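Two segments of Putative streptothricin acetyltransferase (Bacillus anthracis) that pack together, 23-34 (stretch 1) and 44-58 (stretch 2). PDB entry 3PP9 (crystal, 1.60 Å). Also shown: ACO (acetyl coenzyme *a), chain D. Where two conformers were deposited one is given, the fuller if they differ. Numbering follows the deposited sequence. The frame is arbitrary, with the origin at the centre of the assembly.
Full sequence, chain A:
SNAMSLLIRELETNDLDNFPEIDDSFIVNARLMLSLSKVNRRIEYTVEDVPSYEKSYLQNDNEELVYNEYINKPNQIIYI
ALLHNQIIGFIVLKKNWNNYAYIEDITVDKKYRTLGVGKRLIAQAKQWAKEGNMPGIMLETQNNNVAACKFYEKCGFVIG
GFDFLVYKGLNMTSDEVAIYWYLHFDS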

ATOM      1  N   ASP A  23      22.528  13.208   6.395  1.00 25.31           N
ATOM      2  CA  ASP A  23      22.161  12.463   7.596  1.00 23.02           C
ATOM      3  C   ASP A  23      20.637  12.386   7.684  1.00 20.60           C
ATOM      4  O   ASP A  23      20.005  13.385   8.016  1.00 18.11           O
ATOM      5  CB  ASP A  23      22.739  13.169   8.821  1.00 22.91           C
ATOM      6  CG  ASP A  23      22.513  12.397  10.119  1.00 24.94           C
ATOM      7  OD1 ASP A  23      21.742  11.416  10.126  1.00 25.09           O
ATOM      8  OD2 ASP A  23      23.134  12.766  11.132  1.00 26.48           O
ATOM      9  N   ASP A  24      20.060  11.225   7.370  1.00 20.03           N
ATOM     10  CA  ASP A  24      18.604  11.047   7.446  1.00 21.08           C
ATOM     11  C   ASP A  24      18.205  10.322   8.717  1.00 20.76           C
ATOM     12  O   ASP A  24      17.062   9.870   8.835  1.00 20.03           O
ATOM     13  CB  ASP A  24      17.977  10.324   6.221  1.00 22.15           C
ATOM     14  CG  ASP A  24      18.301   8.825   6.154  1.00 27.21           C
ATOM     15  OD1 ASP A  24      19.129   8.339   6.939  1.00 29.01           O
ATOM     16  OD2 ASP A  24      17.703   8.120   5.293  1.00 29.93           O
ATOM     17  N   SER A  25      19.121  10.204   9.673  1.00 20.95           N
ATOM     18  CA  SER A  25      18.782   9.542  10.920  1.00 20.53           C
ATOM     19  C   SER A  25      17.943  10.459  11.790  1.00 19.91           C
ATOM     20  O   SER A  25      17.979  11.688  11.666  1.00 19.56           O
ATOM     21  CB  SER A  25      20.034   9.084  11.688  1.00 21.66           C
ATOM     22  OG  SER A  25      20.804  10.168  12.195  1.00 23.60           O
ATOM     23  N   PHE A  26      17.188   9.837  12.693  1.00 19.50           N
ATOM     24  CA  PHE A  26      16.349  10.570  13.621  1.00 18.27           C
ATOM     25  C   PHE A  26      16.214   9.791  14.903  1.00 18.81           C
ATOM     26  O   PHE A  26      16.543   8.608  14.975  1.00 16.69           O
ATOM     27  CB  PHE A  26      14.981  10.891  13.023  1.00 18.63           C
ATOM     28  CG  PHE A  26      14.195   9.695  12.607  1.00 17.89           C
ATOM     29  CD1 PHE A  26      14.380   9.145  11.345  1.00 19.97           C
ATOM     30  CD2 PHE A  26      13.237   9.144  13.441  1.00 19.59           C
ATOM     31  CE1 PHE A  26      13.650   8.049  10.924  1.00 19.89           C
ATOM     32  CE2 PHE A  26      12.501   8.044  13.027  1.00 18.79           C
ATOM     33  CZ  PHE A  26      12.718   7.491  11.778  1.00 20.37           C
ATOM     34  N   ILE A  27      15.786  10.483  15.952  0.50 18.69           N
ATOM     35  CA  ILE A  27      15.617   9.877  17.264  0.50 19.29           C
ATOM     36  C   ILE A  27      14.161   9.526  17.512  0.50 18.22           C
ATOM     37  O   ILE A  27      13.294  10.397  17.447  0.50 19.66           O
ATOM     38  CB  ILE A  27      16.019  10.858  18.369  0.50 20.07           C
ATOM     39  CG1 ILE A  27      17.444  11.360  18.167  0.50 21.86           C
ATOM     40  CG2 ILE A  27      15.838  10.205  19.748  0.50 20.89           C
ATOM     41  CD1 ILE A  27      17.824  12.455  19.158  0.50 23.83           C
ATOM     42  N   VAL A  28      13.917   8.253  17.822  1.00 16.80           N
ATOM     43  CA  VAL A  28      12.607   7.736  18.132  1.00 15.45           C
ATOM     44  C   VAL A  28      12.512   7.973  19.637  1.00 16.01           C
ATOM     45  O   VAL A  28      13.338   7.458  20.387  1.00 15.87           O
ATOM     46  CB  VAL A  28      12.478   6.240  17.857  1.00 15.03           C
ATOM     47  CG1 VAL A  28      11.166   5.689  18.486  1.00 15.83           C
ATOM     48  CG2 VAL A  28      12.487   6.003  16.345  1.00 16.49           C
ATOM     49  N   ASN A  29      11.539   8.770  20.089  1.00 15.36           N
ATOM     50  CA  ASN A  29      11.366   9.022  21.521  1.00 16.99           C
ATOM     51  C   ASN A  29       9.956   8.777  22.007  1.00 16.66           C
ATOM     52  O   ASN A  29       9.677   8.888  23.207  1.00 17.73           O
ATOM     53  CB  ASN A  29      11.787  10.450  21.878  1.00 17.49           C
ATOM     54  CG  ASN A  29      11.059  11.504  21.078  1.00 19.82           C
ATOM     55  OD1 ASN A  29      10.130  11.220  20.314  1.00 26.02           O
ATOM     56  ND2 ASN A  29      11.519  12.750  21.207  1.00 24.22           N
ATOM     57  N   ALA A  30       9.065   8.430  21.068  1.00 15.97           N
ATOM     58  CA  ALA A  30       7.675   8.202  21.375  1.00 16.60           C
ATOM     59  C   ALA A  30       7.023   7.511  20.208  1.00 17.54           C
ATOM     60  O   ALA A  30       7.649   7.302  19.173  1.00 18.31           O
ATOM     61  CB  ALA A  30       6.991   9.545  21.608  1.00 17.84           C
ATOM     62  N   ARG A  31       5.763   7.149  20.387  1.00 17.70           N
ATOM     63  CA  ARG A  31       5.018   6.508  19.317  1.00 18.20           C
ATOM     64  C   ARG A  31       3.572   6.910  19.380  1.00 18.87           C
ATOM     65  O   ARG A  31       3.053   7.266  20.446  1.00 19.01           O
ATOM     66  CB  ARG A  31       5.112   4.978  19.378  1.00 19.54           C
ATOM     67  CG  ARG A  31       4.533   4.318  20.632  1.00 22.45           C
ATOM     68  CD  ARG A  31       4.551   2.804  20.520  1.00 24.93           C
ATOM     69  NE  ARG A  31       4.048   2.156  21.733  1.00 28.69           N
ATOM     70  CZ  ARG A  31       3.742   0.860  21.844  1.00 32.04           C
ATOM     71  NH1 ARG A  31       3.828   0.031  20.805  1.00 34.17           N
ATOM     72  NH2 ARG A  31       3.302   0.389  23.004  1.00 34.94           N
ATOM     73  N   LEU A  32       2.935   6.934  18.211  0.50 17.28           N
ATOM     74  CA  LEU A  32       1.511   7.235  18.126  0.50 17.78           C
ATOM     75  C   LEU A  32       0.687   6.013  18.487  0.50 18.65           C
ATOM     76  O   LEU A  32       1.025   4.875  18.138  0.50 18.12           O
ATOM     77  CB  LEU A  32       1.083   7.761  16.750  0.50 17.47           C
ATOM     78  CG  LEU A  32       1.156   9.268  16.443  0.50 17.15           C
ATOM     79  CD1 LEU A  32       2.507   9.894  16.571  0.50 14.62           C
ATOM     80  CD2 LEU A  32       0.604   9.544  15.051  0.50 15.89           C
HETATM   81  N   MSE A  33      -0.388   6.276  19.217  0.50 19.32           N
HETATM   82  CA  MSE A  33      -1.319   5.251  19.657  0.50 20.76           C
HETATM   83  C   MSE A  33      -2.581   5.601  18.904  0.50 20.54           C
HETATM   84  O   MSE A  33      -3.114   6.681  19.101  0.50 20.87           O
HETATM   85  CB  MSE A  33      -1.585   5.382  21.153  0.50 21.95           C
HETATM   86  CG  MSE A  33      -0.336   5.423  22.001  0.50 23.14           C
HETATM   87 SE   MSE A  33       0.704   3.805  21.832  0.50 27.61          SE
HETATM   88  CE  MSE A  33      -0.541   2.509  22.592  0.50 27.98           C
ATOM     89  N   LEU A  34      -3.045   4.728  18.016  1.00 21.51           N
ATOM     90  CA  LEU A  34      -4.237   5.046  17.234  1.00 20.59           C
ATOM     91  C   LEU A  34      -5.584   4.604  17.764  1.00 21.43           C
ATOM     92  O   LEU A  34      -5.705   3.609  18.488  1.00 21.49           O
ATOM     93  CB  LEU A  34      -4.041   4.431  15.838  1.00 20.07           C
ATOM     94  CG  LEU A  34      -2.785   4.875  15.091  1.00 23.05           C
ATOM     95  CD1 LEU A  34      -2.617   4.061  13.839  1.00 27.51           C
ATOM     96  CD2 LEU A  34      -2.814   6.348  14.768  1.00 24.43           C
ATOM     97  N   GLU A  44      -7.828   9.046  15.287  1.00 28.03           N
ATOM     98  CA  GLU A  44      -7.199   9.930  16.235  1.00 27.61           C
ATOM     99  C   GLU A  44      -6.006   9.239  16.843  1.00 25.87           C
ATOM    100  O   GLU A  44      -5.770   8.051  16.636  1.00 23.20           O
ATOM    101  CB  GLU A  44      -8.190  10.300  17.334  1.00 29.04           C
ATOM    102  CG  GLU A  44      -9.415  11.031  16.822  1.00 33.13           C
ATOM    103  CD  GLU A  44     -10.417  11.341  17.911  1.00 38.29           C
ATOM    104  OE1 GLU A  44     -10.401  10.668  18.965  1.00 41.66           O
ATOM    105  OE2 GLU A  44     -11.247  12.247  17.696  1.00 44.13           O
ATOM    106  N   TYR A  45      -5.230   9.994  17.594  1.00 26.02           N
ATOM    107  CA  TYR A  45      -4.088   9.391  18.210  1.00 25.34           C
ATOM    108  C   TYR A  45      -3.696  10.134  19.460  1.00 25.85           C
ATOM    109  O   TYR A  45      -4.126  11.269  19.701  1.00 26.22           O
ATOM    110  CB  TYR A  45      -2.877   9.398  17.256  1.00 25.03           C
ATOM    111  CG  TYR A  45      -2.293  10.774  17.005  1.00 25.07           C
ATOM    112  CD1 TYR A  45      -1.412  11.355  17.925  1.00 26.74           C
ATOM    113  CD2 TYR A  45      -2.611  11.490  15.866  1.00 27.56           C
ATOM    114  CE1 TYR A  45      -0.881  12.603  17.720  1.00 27.92           C
ATOM    115  CE2 TYR A  45      -2.086  12.738  15.647  1.00 29.15           C
ATOM    116  CZ  TYR A  45      -1.209  13.294  16.587  1.00 29.03           C
ATOM    117  OH  TYR A  45      -0.668  14.546  16.408  1.00 32.93           O
ATOM    118  N   THR A  46      -2.905   9.442  20.263  1.00 25.55           N
ATOM    119  CA  THR A  46      -2.313  10.005  21.468  1.00 26.22           C
ATOM    120  C   THR A  46      -0.850   9.609  21.321  1.00 25.44           C
ATOM    121  O   THR A  46      -0.519   8.674  20.581  1.00 25.27           O
ATOM    122  CB  THR A  46      -2.904   9.494  22.791  1.00 27.93           C
ATOM    123  OG1 THR A  46      -2.712   8.076  22.928  1.00 28.72           O
ATOM    124  CG2 THR A  46      -4.390   9.848  22.891  1.00 29.79           C
ATOM    125  N   VAL A  47       0.023  10.341  21.996  1.00 23.73           N
ATOM    126  CA  VAL A  47       1.453  10.083  21.934  1.00 23.59           C
ATOM    127  C   VAL A  47       1.907   9.410  23.221  1.00 23.31           C
ATOM    128  O   VAL A  47       1.510   9.835  24.308  1.00 25.78           O
ATOM    129  CB  VAL A  47       2.206  11.405  21.734  1.00 22.62           C
ATOM    130  CG1 VAL A  47       3.709  11.176  21.841  1.00 24.31           C
ATOM    131  CG2 VAL A  47       1.838  12.033  20.393  1.00 23.40           C
ATOM    132  N   GLU A  48       2.704   8.353  23.104  1.00 22.24           N
ATOM    133  CA  GLU A  48       3.228   7.628  24.264  1.00 22.76           C
ATOM    134  C   GLU A  48       4.747   7.594  24.183  1.00 20.89           C
ATOM    135  O   GLU A  48       5.308   7.235  23.152  1.00 20.27           O
ATOM    136  CB  GLU A  48       2.708   6.189  24.312  1.00 24.33           C
ATOM    137  CG  GLU A  48       3.153   5.406  25.546  1.00 30.46           C
ATOM    138  CD  GLU A  48       2.628   3.971  25.604  1.00 35.98           C
ATOM    139  OE1 GLU A  48       3.004   3.240  26.545  1.00 42.44           O
ATOM    140  OE2 GLU A  48       1.850   3.570  24.725  1.00 41.60           O
ATOM    141  N   ASP A  49       5.431   7.960  25.263  1.00 19.41           N
ATOM    142  CA  ASP A  49       6.888   7.920  25.251  1.00 19.32           C
ATOM    143  C   ASP A  49       7.358   6.473  25.189  1.00 20.25           C
ATOM    144  O   ASP A  49       6.688   5.572  25.704  1.00 21.87           O
ATOM    145  CB  ASP A  49       7.462   8.532  26.539  1.00 18.99           C
ATOM    146  CG  ASP A  49       7.305  10.058  26.633  1.00 19.16           C
ATOM    147  OD1 ASP A  49       6.977  10.724  25.642  1.00 19.41           O
ATOM    148  OD2 ASP A  49       7.535  10.596  27.745  1.00 23.81           O
ATOM    149  N   VAL A  50       8.514   6.254  24.562  1.00 20.53           N
ATOM    150  CA  VAL A  50       9.147   4.933  24.484  1.00 21.24           C
ATOM    151  C   VAL A  50      10.645   5.144  24.722  1.00 21.26           C
ATOM    152  O   VAL A  50      11.143   6.249  24.509  1.00 20.53           O
ATOM    153  CB  VAL A  50       8.956   4.258  23.120  1.00 20.60           C
ATOM    154  CG1 VAL A  50       7.473   4.021  22.851  1.00 23.54           C
ATOM    155  CG2 VAL A  50       9.631   5.075  22.012  1.00 21.62           C
ATOM    156  N   PRO A  51      11.370   4.117  25.225  1.00 21.46           N
ATOM    157  CA  PRO A  51      12.811   4.281  25.420  1.00 21.58           C
ATOM    158  C   PRO A  51      13.424   4.743  24.100  1.00 20.74           C
ATOM    159  O   PRO A  51      13.163   4.159  23.043  1.00 21.66           O
ATOM    160  CB  PRO A  51      13.272   2.885  25.835  1.00 22.60           C
ATOM    161  CG  PRO A  51      12.055   2.272  26.432  1.00 22.62           C
ATOM    162  CD  PRO A  51      10.912   2.782  25.648  1.00 22.98           C
ATOM    163  N   SER A  52      14.241   5.791  24.153  1.00 20.48           N
ATOM    164  CA  SER A  52      14.754   6.371  22.931  1.00 19.03           C
ATOM    165  C   SER A  52      15.858   5.612  22.227  1.00 20.34           C
ATOM    166  O   SER A  52      16.641   4.871  22.852  1.00 21.25           O
ATOM    167  CB  SER A  52      15.222   7.807  23.198  1.00 19.19           C
ATOM    168  OG  SER A  52      14.190   8.596  23.783  1.00 23.19           O
ATOM    169  N   TYR A  53      15.894   5.786  20.913  1.00 19.41           N
ATOM    170  CA  TYR A  53      16.897   5.188  20.073  1.00 21.07           C
ATOM    171  C   TYR A  53      16.980   5.958  18.769  1.00 21.77           C
ATOM    172  O   TYR A  53      16.075   6.721  18.428  1.00 20.32           O
ATOM    173  CB  TYR A  53      16.605   3.705  19.811  1.00 21.79           C
ATOM    174  CG  TYR A  53      15.315   3.369  19.092  1.00 20.04           C
ATOM    175  CD1 TYR A  53      15.279   3.136  17.713  1.00 22.48           C
ATOM    176  CD2 TYR A  53      14.126   3.252  19.788  1.00 19.09           C
ATOM    177  CE1 TYR A  53      14.104   2.799  17.087  1.00 22.91           C
ATOM    178  CE2 TYR A  53      12.953   2.910  19.173  1.00 21.97           C
ATOM    179  CZ  TYR A  53      12.938   2.696  17.817  1.00 23.17           C
ATOM    180  OH  TYR A  53      11.734   2.377  17.239  1.00 27.79           O
ATOM    181  N   GLU A  54      18.081   5.775  18.054  0.70 23.26           N
ATOM    182  CA  GLU A  54      18.283   6.417  16.763  0.70 24.16           C
ATOM    183  C   GLU A  54      18.169   5.408  15.648  0.70 24.25           C
ATOM    184  O   GLU A  54      18.569   4.247  15.792  0.70 25.70           O
ATOM    185  CB  GLU A  54      19.650   7.113  16.653  0.70 25.73           C
ATOM    186  CG  GLU A  54      19.722   8.434  17.346  0.70 29.86           C
ATOM    187  CD  GLU A  54      21.035   9.158  17.123  0.70 34.62           C
ATOM    188  OE1 GLU A  54      21.015  10.402  17.126  0.70 37.57           O
ATOM    189  OE2 GLU A  54      22.073   8.494  16.906  0.70 39.97           O
ATOM    190  N   LYS A  55      17.586   5.846  14.542  1.00 23.14           N
ATOM    191  CA  LYS A  55      17.453   4.988  13.376  1.00 24.21           C
ATOM    192  C   LYS A  55      17.529   5.833  12.132  1.00 25.09           C
ATOM    193  O   LYS A  55      17.298   7.032  12.171  1.00 22.77           O
ATOM    194  CB  LYS A  55      16.151   4.190  13.371  1.00 23.56           C
ATOM    195  CG  LYS A  55      14.876   5.031  13.417  1.00 24.60           C
ATOM    196  CD  LYS A  55      13.631   4.198  13.109  1.00 26.29           C
ATOM    197  CE  LYS A  55      13.615   3.752  11.633  1.00 27.98           C
ATOM    198  NZ  LYS A  55      12.346   3.113  11.179  1.00 30.17           N
ATOM    199  N   SER A  56      17.872   5.191  11.022  0.50 26.41           N
ATOM    200  CA  SER A  56      17.957   5.865   9.737  0.50 27.28           C
ATOM    201  C   SER A  56      16.659   5.562   9.014  0.50 26.48           C
ATOM    202  O   SER A  56      16.119   4.464   9.141  0.50 27.17           O
ATOM    203  CB  SER A  56      19.142   5.333   8.936  0.50 27.77           C
ATOM    204  OG  SER A  56      20.362   5.499   9.637  0.50 30.97           O
ATOM    205  N   TYR A  57      16.138   6.527   8.267  1.00 26.58           N
ATOM    206  CA  TYR A  57      14.912   6.302   7.542  1.00 26.15           C
ATOM    207  C   TYR A  57      15.127   5.198   6.494  1.00 28.83           C
ATOM    208  O   TYR A  57      14.312   4.281   6.365  1.00 28.81           O
ATOM    209  CB  TYR A  57      14.427   7.584   6.885  1.00 26.45           C
ATOM    210  CG  TYR A  57      13.235   7.306   6.030  1.00 25.27           C
ATOM    211  CD1 TYR A  57      12.052   6.893   6.600  1.00 26.41           C
ATOM    212  CD2 TYR A  57      13.274   7.479   4.656  1.00 24.58           C
ATOM    213  CE1 TYR A  57      10.945   6.630   5.826  1.00 27.40           C
ATOM    214  CE2 TYR A  57      12.174   7.218   3.880  1.00 25.89           C
ATOM    215  CZ  TYR A  57      11.009   6.799   4.471  1.00 26.76           C
ATOM    216  OH  TYR A  57       9.895   6.536   3.719  1.00 28.97           O
ATOM    217  N   LEU A  58      16.228   5.328   5.757  1.00 31.33           N
ATOM    218  CA  LEU A  58      16.642   4.373   4.736  1.00 33.66           C
ATOM    219  C   LEU A  58      17.829   3.575   5.264  1.00 34.71           C
ATOM    220  O   LEU A  58      17.677   2.658   6.063  1.00 36.33           O
ATOM    221  CB  LEU A  58      17.081   5.096   3.467  1.00 34.03           C
ATOM    222  CG  LEU A  58      16.068   5.969   2.741  1.00 35.09           C
ATOM    223  CD1 LEU A  58      16.737   6.572   1.519  1.00 35.99           C
ATOM    224  CD2 LEU A  58      14.837   5.172   2.346  1.00 37.06           C
TER
HETATM  225  N1A ACO D 185       8.312  17.799  16.217  1.00 29.02           N
HETATM  226  C2A ACO D 185       7.249  18.620  16.132  1.00 28.70           C
HETATM  227  N3A ACO D 185       7.030  19.429  15.085  1.00 30.20           N
HETATM  228  C4A ACO D 185       7.904  19.441  14.046  1.00 29.28           C
HETATM  229  C5A ACO D 185       9.091  18.584  14.090  1.00 27.75           C
HETATM  230  C6A ACO D 185       9.268  17.738  15.267  1.00 26.25           C
HETATM  231  N6A ACO D 185      10.347  16.935  15.342  1.00 27.51           N
HETATM  232  N7A ACO D 185       9.786  18.796  12.967  1.00 28.73           N
HETATM  233  C8A ACO D 185       9.107  19.721  12.252  1.00 29.44           C
HETATM  234  N9A ACO D 185       7.985  20.095  12.893  1.00 30.82           N
HETATM  235  C1B ACO D 185       7.014  21.120  12.476  1.00 32.60           C
HETATM  236  C2B ACO D 185       7.701  22.478  12.638  1.00 32.87           C
HETATM  237  O2B ACO D 185       7.635  23.040  13.956  1.00 34.62           O
HETATM  238  C3B ACO D 185       7.002  23.332  11.614  1.00 33.63           C
HETATM  239  O3B ACO D 185       5.818  23.866  12.190  1.00 39.84           O
HETATM  240  P3B ACO D 185       5.328  25.375  11.938  1.00 45.17           P
HETATM  241  O7A ACO D 185       5.073  25.449  10.447  1.00 46.89           O
HETATM  242  O8A ACO D 185       6.494  26.201  12.419  1.00 46.64           O
HETATM  243  O9A ACO D 185       4.083  25.439  12.800  1.00 46.64           O
HETATM  244  C4B ACO D 185       6.639  22.350  10.517  1.00 29.78           C
HETATM  245  O4B ACO D 185       6.633  21.040  11.107  1.00 29.58           O
HETATM  246  C5B ACO D 185       7.631  22.419   9.363  1.00 26.71           C
HETATM  247  O5B ACO D 185       8.890  21.922   9.822  1.00 19.05           O
HETATM  248  P1A ACO D 185      10.217  22.106   8.940  1.00 17.15           P
HETATM  249  O1A ACO D 185      11.236  22.894   9.730  1.00 18.24           O
HETATM  250  O2A ACO D 185       9.784  22.601   7.592  1.00 18.36           O
HETATM  251  O3A ACO D 185      10.680  20.558   8.841  1.00 16.50           O
HETATM  252  P2A ACO D 185      12.157  20.015   8.580  1.00 16.49           P
HETATM  253  O4A ACO D 185      12.722  19.749   9.945  1.00 15.80           O
HETATM  254  O5A ACO D 185      12.934  20.873   7.619  1.00 16.83           O
HETATM  255  O6A ACO D 185      11.887  18.626   7.799  1.00 15.39           O
HETATM  256  CBP ACO D 185      11.574  16.256   8.050  1.00 13.83           C
HETATM  257  CCP ACO D 185      11.000  17.643   8.308  1.00 16.22           C
HETATM  258  CDP ACO D 185      10.549  15.215   8.478  1.00 16.43           C
HETATM  259  CEP ACO D 185      11.885  16.105   6.563  1.00 15.99           C
HETATM  260  CAP ACO D 185      12.871  16.071   8.847  1.00 14.88           C
HETATM  261  OAP ACO D 185      12.555  15.985  10.263  1.00 18.77           O
HETATM  262  C9P ACO D 185      13.635  14.826   8.496  1.00 14.07           C
HETATM  263  O9P ACO D 185      14.341  14.776   7.519  1.00 13.62           O
HETATM  264  N8P ACO D 185      13.532  13.759   9.298  1.00 15.01           N
HETATM  265  C7P ACO D 185      14.280  12.518   9.080  1.00 17.19           C
HETATM  266  C6P ACO D 185      13.841  11.752   7.860  1.00 15.87           C
HETATM  267  C5P ACO D 185      12.375  11.443   7.979  1.00 17.41           C
HETATM  268  O5P ACO D 185      11.882  11.082   9.031  1.00 17.15           O
HETATM  269  N4P ACO D 185      11.651  11.584   6.891  1.00 16.28           N
HETATM  270  C3P ACO D 185      10.226  11.318   6.825  1.00 17.01           C
HETATM  271  C2P ACO D 185      10.070   9.806   6.679  1.00 19.97           C
HETATM  272  S1P ACO D 185       8.470   9.360   6.037  1.00 20.00           S
HETATM  273  C   ACO D 185       8.638   9.672   4.385  1.00 20.28           C
HETATM  274  O   ACO D 185       9.675  10.124   3.947  1.00 19.33           O
HETATM  275  CH3 ACO D 185       7.486   9.397   3.482  1.00 19.76           C

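Antiparallel strands are joined by their backbones, but the side chains, through their rotamers, decide how the faces of the pair are packed. The two stretches from this putative streptothricin acetyltransferase illustrate the principle. The strand in the first stretch runs antiparallel to the strand in the second, and the two stretches bury 1229 Å² between them, both sides summed. Paired hydrogen bonds recur along the ladder: F26 N to K55 O (2.9 Å) is answered by K55 N to F26 O (3.0 Å), and V28 N to Y53 O (2.7 Å) by Y53 N to V28 O (3.1 Å). Beyond a beta bulge, where the register shifts by two and V50 N donates to N29 O (3.2 Å), the pattern resumes with R31 and E48, then M33 and T46.

Aromatic side chains in the p rotamer show how chi1 can turn a ring across to the neighbouring strand. F26 (chi1 59°) brings its ring beside K55, also p, whose CG lies over one face, 4.0 Å from the ring centroid; the aliphatic part of a lysine suits such a place, since its methylenes can pack on a ring while the amine continues beyond. Y53 (chi1 62°) lays its ring against V28, whose CB sits 3.7 Å from the centroid, nearly along the ring normal. V28 is buried, and its branched side chain, with chi1 at 168°, also reaches V50, CG1 to CG2 at 3.9 Å. On the other face Y45 (chi1 70°) repeats the device: L32 CD2 lies 3.9 Å from its ring centroid. The chi1 of L32, -88°, lies some 28° beyond the centre of the m well, and its end comes nearer the partner strand than its CA-to-CB bond would suggest.

Long polar chains follow another logic. R31 leaves its strand in p and is then extended through chi2 and chi3, while E48 is t at both chi1 and chi2. Their tips form a long salt bridge, R31 NH2 to E48 OE2 at 3.9 Å, so the charged ends come near each other without close contact, while R31 CG packs on V50 CG1 (3.7 Å). Selenomethionine M33, m at all three chi angles, folds so that its SE lies 3.1 Å from E48 OE2. At the bulge A30, buried and small, rests its CB 3.7 Å from V47 CG1.

Beyond the ladder, D24 uses chi1 of 72° to present OD2 to L58 N, a 3.2 Å hydrogen bond. Nearby, Y57 packs its CB 4.1 Å from F26 CE1, while its ring places one face against acetyl coenzyme A, CE1 to C2P at 3.4 Å.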